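Sesquisabinene B synthase 2 (Santalum album, PDB 6A2A) is a terpene synthase that probably converts farnesyl diphosphate into the sesquiterpene sesquisabinene B with the help of magnesium or manganese ions. Local coordinates at residues 362-367 with 378-383; 196-201 with 205-210. One frame throughout, in Å; residues are numbered along the deposited sequence.

The two contacts sit on opposite sides of the chain's centre, 23 Å from it for contact 1 and 24 Å for contact 2. Their own centres are 47 Å apart and their nearest atoms about 31 Å, so neither touches the other. Contact 2 belongs to the N-terminal terpene synthase domain and contact 1 to the metal-binding domain. Both join segments close in sequence: contact 1 pairs successive helices, while contact 2 folds a loop back on the helix it leads into. Neither lies at Asp316, Asp320, Glu394 or Asn460, which bind magnesium in this enzyme but hold no metal in this chain, although Glu394 is carried by helix 377-400, the same helix as residues 378-383.

Contact 1: residues 362-367 with 378-383; sequences NDIGYW and PCTAKV
Thr380 meets Ile364 and Gly365 where helix 377-400 sets off obliquely back across helix 348-372. The residue before it, Cys379, turns its side chain to Val424 and Leu439, on helices 419-430 and 436-443. Of residues 378-383, Thr380 alone comes within contact distance of residues 362-367. The backbones come close here: CA of Thr380 lies 6.5 Å from CA of Gly365, the nearest such pair, and the glycine has no side chain to hold the helices apart. CG2 of Thr380 does the touching, 4.0 Å from CG2 of Ile364 and 4.4 Å from the backbone N of Gly365. The two branch methyls meet, the side chains slanting across each other. In Ile364, chi1 of -69° puts CG1 beside the backbone N and turns CG2, the methyl that reaches Thr380, anti to it; the side chain also packs on Met304 and Val308 of helix 299-321.

The hydroxyl of Thr380 takes the other branch. A chi1 of 60° places OG1 between the backbone N and the carbonyl carbon, where O of Ser361 on the opposing helix is its strongest partner. O of Ile377 and, weakly, O of Gly376 also lie within bonding reach, competing for the single proton of this buried hydroxyl. Farther on, Val383 packs on Val424 and Asn421 of helix 419-430. On the far side of helix 348-372, OH of Tyr366 bonds to O of Thr270 of the second subunit. The contact is small, burying 99 Å². The short connection between the helices, the backbone hydrogen bond between Gly365 and Gly376 and the close CA approach mark it as the close end of a helical hairpin in the all-helical class I terpene synthase fold.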
loop_
_atom_site.group_PDB
_atom_site.type_symbol
_atom_site.label_atom_id
_atom_site.label_comp_id
_atom_site.label_asym_id
_atom_site.label_seq_id
_atom_site.Cartn_x
_atom_site.Cartn_y
_atom_site.Cartn_z
ATOM N N ASN A 362 8.160 11.070 -1.411
ATOM C CA ASN A 362 8.051 10.867 -2.868
ATOM C C ASN A 362 6.656 10.359 -3.269
ATOM O O ASN A 362 6.131 10.837 -4.286
ATOM C CB ASN A 362 9.161 9.952 -3.365
ATOM C CG ASN A 362 10.538 10.572 -3.239
ATOM O OD1 ASN A 362 10.673 11.788 -3.233
ATOM N ND2 ASN A 362 11.566 9.725 -3.194
ATOM N N ASP A 363 6.090 9.374 -2.562
ATOM C CA ASP A 363 4.748 8.932 -2.770
ATOM C C ASP A 363 3.707 10.045 -2.658
ATOM O O ASP A 363 2.812 10.211 -3.513
ATOM C CB ASP A 363 4.371 7.799 -1.805
ATOM C CG ASP A 363 5.054 6.470 -2.093
ATOM O OD1 ASP A 363 5.577 6.272 -3.217
ATOM O OD2 ASP A 363 5.010 5.567 -1.182
ATOM N N ILE A 364 3.836 10.881 -1.627
ATOM C CA ILE A 364 2.867 11.971 -1.393
ATOM C C ILE A 364 2.995 13.022 -2.491
ATOM O O ILE A 364 1.993 13.477 -3.056
ATOM C CB ILE A 364 3.050 12.568 0.014
ATOM C CG1 ILE A 364 2.621 11.530 1.053
ATOM C CG2 ILE A 364 2.269 13.862 0.178
ATOM C CD1 ILE A 364 2.881 11.868 2.505
ATOM N N GLY A 365 4.230 13.403 -2.820
ATOM C CA GLY A 365 4.439 14.381 -3.894
ATOM C C GLY A 365 3.929 13.853 -5.223
ATOM O O GLY A 365 3.378 14.637 -6.057
ATOM N N TYR A 366 4.104 12.565 -5.450
ATOM C CA TYR A 366 3.649 11.928 -6.668
ATOM C C TYR A 366 2.107 11.931 -6.730
ATOM O O TYR A 366 1.504 12.171 -7.804
ATOM C CB TYR A 366 4.211 10.517 -6.787
ATOM C CG TYR A 366 3.782 9.883 -8.086
ATOM C CD1 TYR A 366 2.563 9.243 -8.202
ATOM C CD2 TYR A 366 4.585 9.999 -9.203
ATOM C CE1 TYR A 366 2.171 8.671 -9.403
ATOM C CE2 TYR A 366 4.219 9.407 -10.396
ATOM C CZ TYR A 366 3.004 8.762 -10.501
ATOM O OH TYR A 366 2.591 8.262 -11.712
ATOM N N TRP A 367 1.439 11.663 -5.614
ATOM C CA TRP A 367 -0.034 11.692 -5.584
ATOM C C TRP A 367 -0.490 13.077 -6.058
ATOM O O TRP A 367 -1.479 13.195 -6.804
ATOM C CB TRP A 367 -0.559 11.433 -4.162
ATOM C CG TRP A 367 -2.051 11.342 -4.024
ATOM C CD1 TRP A 367 -2.777 10.199 -3.954
ATOM C CD2 TRP A 367 -2.995 12.419 -3.824
ATOM N NE1 TRP A 367 -4.094 10.469 -3.710
ATOM C CE2 TRP A 367 -4.267 11.823 -3.664
ATOM C CE3 TRP A 367 -2.896 13.811 -3.782
ATOM C CZ2 TRP A 367 -5.421 12.575 -3.444
ATOM C CZ3 TRP A 367 -4.041 14.563 -3.588
ATOM C CH2 TRP A 367 -5.281 13.943 -3.420
ATOM N N PRO A 378 9.154 18.410 -4.499
ATOM C CA PRO A 378 9.979 19.506 -3.959
ATOM C C PRO A 378 9.428 20.067 -2.638
ATOM O O PRO A 378 10.210 20.395 -1.748
ATOM C CB PRO A 378 9.934 20.565 -5.067
ATOM C CG PRO A 378 9.840 19.716 -6.284
ATOM C CD PRO A 378 8.839 18.643 -5.917
ATOM N N CYS A 379 8.085 20.137 -2.548
ATOM C CA CYS A 379 7.380 20.676 -1.403
ATOM C C CYS A 379 7.613 19.766 -0.170
ATOM O O CYS A 379 8.053 20.250 0.898
ATOM C CB CYS A 379 5.889 20.861 -1.728
ATOM S SG CYS A 379 4.923 21.352 -0.274
ATOM N N THR A 380 7.342 18.475 -0.297
ATOM C CA THR A 380 7.499 17.554 0.822
ATOM C C THR A 380 8.980 17.492 1.229
ATOM O O THR A 380 9.303 17.412 2.392
ATOM C CB THR A 380 6.890 16.177 0.502
ATOM O OG1 THR A 380 7.519 15.577 -0.639
ATOM C CG2 THR A 380 5.415 16.319 0.194
ATOM N N ALA A 381 9.886 17.500 0.250
ATOM C CA ALA A 381 11.347 17.461 0.573
ATOM C C ALA A 381 11.746 18.696 1.380
ATOM O O ALA A 381 12.473 18.588 2.361
ATOM C CB ALA A 381 12.159 17.325 -0.705
ATOM N N LYS A 382 11.197 19.853 1.009
ATOM C CA LYS A 382 11.492 21.112 1.629
ATOM C C LYS A 382 11.001 21.157 3.080
ATOM O O LYS A 382 11.750 21.573 3.961
ATOM C CB LYS A 382 10.845 22.256 0.834
ATOM C CG LYS A 382 11.025 23.621 1.503
ATOM C CD LYS A 382 12.461 24.037 1.612
ATOM C CE LYS A 382 12.565 25.519 1.921
ATOM N NZ LYS A 382 13.914 25.865 2.420
ATOM N N VAL A 383 9.745 20.734 3.342
ATOM C CA VAL A 383 9.267 20.813 4.727
ATOM C C VAL A 383 10.005 19.812 5.609
ATOM O O VAL A 383 10.279 20.112 6.779
ATOM C CB VAL A 383 7.739 20.692 4.862
ATOM C CG1 VAL A 383 7.091 21.868 4.145
ATOM C CG2 VAL A 383 7.198 19.355 4.316
#

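Contact 2: residues 196-201 with 205-210; sequences GKIPSP and KKVSHA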
loop_
_atom_site.group_PDB
_atom_site.type_symbol
_atom_site.label_atom_id
_atom_site.label_comp_id
_atom_site.label_asym_id
_atom_site.label_seq_id
_atom_site.Cartn_x
_atom_site.Cartn_y
_atom_site.Cartn_z
ATOM N N GLY A 196 -18.489 19.676 39.958
ATOM C CA GLY A 196 -18.458 18.431 40.732
ATOM C C GLY A 196 -19.580 18.376 41.765
ATOM O O GLY A 196 -19.884 17.263 42.266
ATOM N N LYS A 197 -20.232 19.516 42.075
ATOM C CA LYS A 197 -21.253 19.567 43.156
ATOM C C LYS A 197 -22.635 19.993 42.633
ATOM O O LYS A 197 -23.445 20.422 43.473
ATOM C CB LYS A 197 -20.834 20.548 44.257
ATOM C CG LYS A 197 -19.416 20.383 44.781
ATOM C CD LYS A 197 -19.140 21.169 46.044
ATOM C CE LYS A 197 -18.693 22.586 45.771
ATOM N NZ LYS A 197 -17.911 23.132 46.910
ATOM N N ILE A 198 -22.927 19.829 41.313
ATOM C CA ILE A 198 -24.157 20.308 40.676
ATOM C C ILE A 198 -25.108 19.109 40.695
ATOM O O ILE A 198 -24.780 18.055 40.134
ATOM C CB ILE A 198 -23.941 20.856 39.231
ATOM C CG1 ILE A 198 -22.981 22.051 39.182
ATOM C CG2 ILE A 198 -25.224 21.263 38.541
ATOM C CD1 ILE A 198 -22.479 22.376 37.769
ATOM N N PRO A 199 -26.308 19.300 41.269
ATOM C CA PRO A 199 -27.196 18.129 41.565
ATOM C C PRO A 199 -28.209 17.879 40.429
ATOM O O PRO A 199 -29.410 17.599 40.665
ATOM C CB PRO A 199 -27.798 18.548 42.890
ATOM C CG PRO A 199 -28.106 20.017 42.650
ATOM C CD PRO A 199 -26.894 20.516 41.876
ATOM N N SER A 200 -27.681 17.875 39.201
ATOM C CA SER A 200 -28.463 17.882 37.966
ATOM C C SER A 200 -27.570 17.335 36.864
ATOM O O SER A 200 -26.797 18.109 36.306
ATOM C CB SER A 200 -28.903 19.260 37.569
ATOM O OG SER A 200 -29.263 19.260 36.191
ATOM N N PRO A 201 -27.675 16.033 36.616
ATOM C CA PRO A 201 -26.655 15.223 36.007
ATOM C C PRO A 201 -26.170 15.789 34.668
ATOM O O PRO A 201 -24.950 15.819 34.477
ATOM C CB PRO A 201 -27.303 13.847 35.784
ATOM C CG PRO A 201 -28.367 13.802 36.828
ATOM C CD PRO A 201 -28.890 15.214 36.863
ATOM N N LYS A 205 -22.330 17.304 34.075
ATOM C CA LYS A 205 -21.400 16.690 33.138
ATOM C C LYS A 205 -20.874 17.762 32.188
ATOM O O LYS A 205 -19.651 17.858 31.958
ATOM C CB LYS A 205 -22.046 15.617 32.274
ATOM C CG LYS A 205 -22.361 14.284 32.925
ATOM C CD LYS A 205 -22.775 13.210 31.893
ATOM C CE LYS A 205 -21.696 12.996 30.844
ATOM N NZ LYS A 205 -22.012 11.922 29.859
ATOM N N LYS A 206 -21.780 18.508 31.610
ATOM C CA LYS A 206 -21.405 19.515 30.599
ATOM C C LYS A 206 -20.511 20.581 31.211
ATOM O O LYS A 206 -19.567 21.051 30.518
ATOM C CB LYS A 206 -22.619 20.202 29.980
ATOM C CG LYS A 206 -23.355 19.308 29.009
ATOM C CD LYS A 206 -24.105 20.050 27.950
ATOM C CE LYS A 206 -25.274 20.812 28.495
ATOM N NZ LYS A 206 -26.067 21.429 27.403
ATOM N N VAL A 207 -20.729 20.947 32.487
ATOM C CA VAL A 207 -19.922 22.026 33.082
ATOM C C VAL A 207 -18.483 21.557 33.314
ATOM O O VAL A 207 -17.522 22.274 33.038
ATOM C CB VAL A 207 -20.549 22.565 34.377
ATOM C CG1 VAL A 207 -19.553 23.322 35.216
ATOM C CG2 VAL A 207 -21.750 23.406 34.053
ATOM N N SER A 208 -18.356 20.353 33.850
ATOM C CA SER A 208 -17.087 19.751 34.137
ATOM C C SER A 208 -16.264 19.609 32.844
ATOM O O SER A 208 -15.037 19.899 32.819
ATOM C CB SER A 208 -17.360 18.437 34.820
ATOM O OG SER A 208 -16.169 17.787 35.091
ATOM N N HIS A 209 -16.938 19.136 31.821
ATOM C CA HIS A 209 -16.365 18.911 30.514
ATOM C C HIS A 209 -15.876 20.238 29.958
ATOM O O HIS A 209 -14.747 20.334 29.446
ATOM C CB HIS A 209 -17.390 18.275 29.615
ATOM C CG HIS A 209 -16.905 17.755 28.305
ATOM N ND1 HIS A 209 -16.207 16.575 28.216
ATOM C CD2 HIS A 209 -17.165 18.132 27.039
ATOM C CE1 HIS A 209 -16.053 16.241 26.946
ATOM N NE2 HIS A 209 -16.628 17.173 26.194
ATOM N N ALA A 210 -16.696 21.266 30.100
ATOM C CA ALA A 210 -16.357 22.604 29.618
ATOM C C ALA A 210 -15.185 23.225 30.355
ATOM O O ALA A 210 -14.336 23.890 29.727
ATOM C CB ALA A 210 -17.538 23.516 29.726
#
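Lys205 and Pro201 meet through a backbone hydrogen bond in the first turn of helix 201-212: N of Lys205 donates to O of Pro201 at 3.0 Å, with an N-H...O angle of 157°. The donor is tilted 25° from the carbonyl plane. Along the lysine side chain, CB lies 3.7 Å from the same oxygen and CG comes closer, at 3.4 Å. That approach follows from chi1 of -74°, which sets CG beside the backbone N and therefore next to the acceptor. Beyond CG the chain bends at chi3 and CD and CE lead away from the loop, carrying NZ to a hydrogen bond with OG1 of Thr230; on the way the side chain also touches Trp226 of helix 220-232. The ion pair of NZ with Glu233 is long and weak. Pro201 O is thus covered by both the amide and the start of the lysine chain.

A second, apolar touch lies three residues earlier, at Ile198. Its CD1 rests against the fork of Val207, 3.9 Å from CB, 3.9 Å from CG2 and 4.0 Å from CG1, so the methyl meets the branch point and both arms about equally. The two side chains cross at about a right angle. Between these anchor points the backbone reverses through an inverse gamma turn centred on Pro199, marked by a weak bond from Ser200 N to Ile198 O. Ser200 then takes the N-cap position without a capping bond from its side chain.

The segments bury 157 Å² between them, and the loop arrives from helix 178-192. Helix 201-212 lies against helix 160-170, with Val207 on Val160 and Ala210 on Leu164, and against helix 220-232, where His209 stacks with Trp226; Lys206 adds a salt bridge to Glu234, just past that helix.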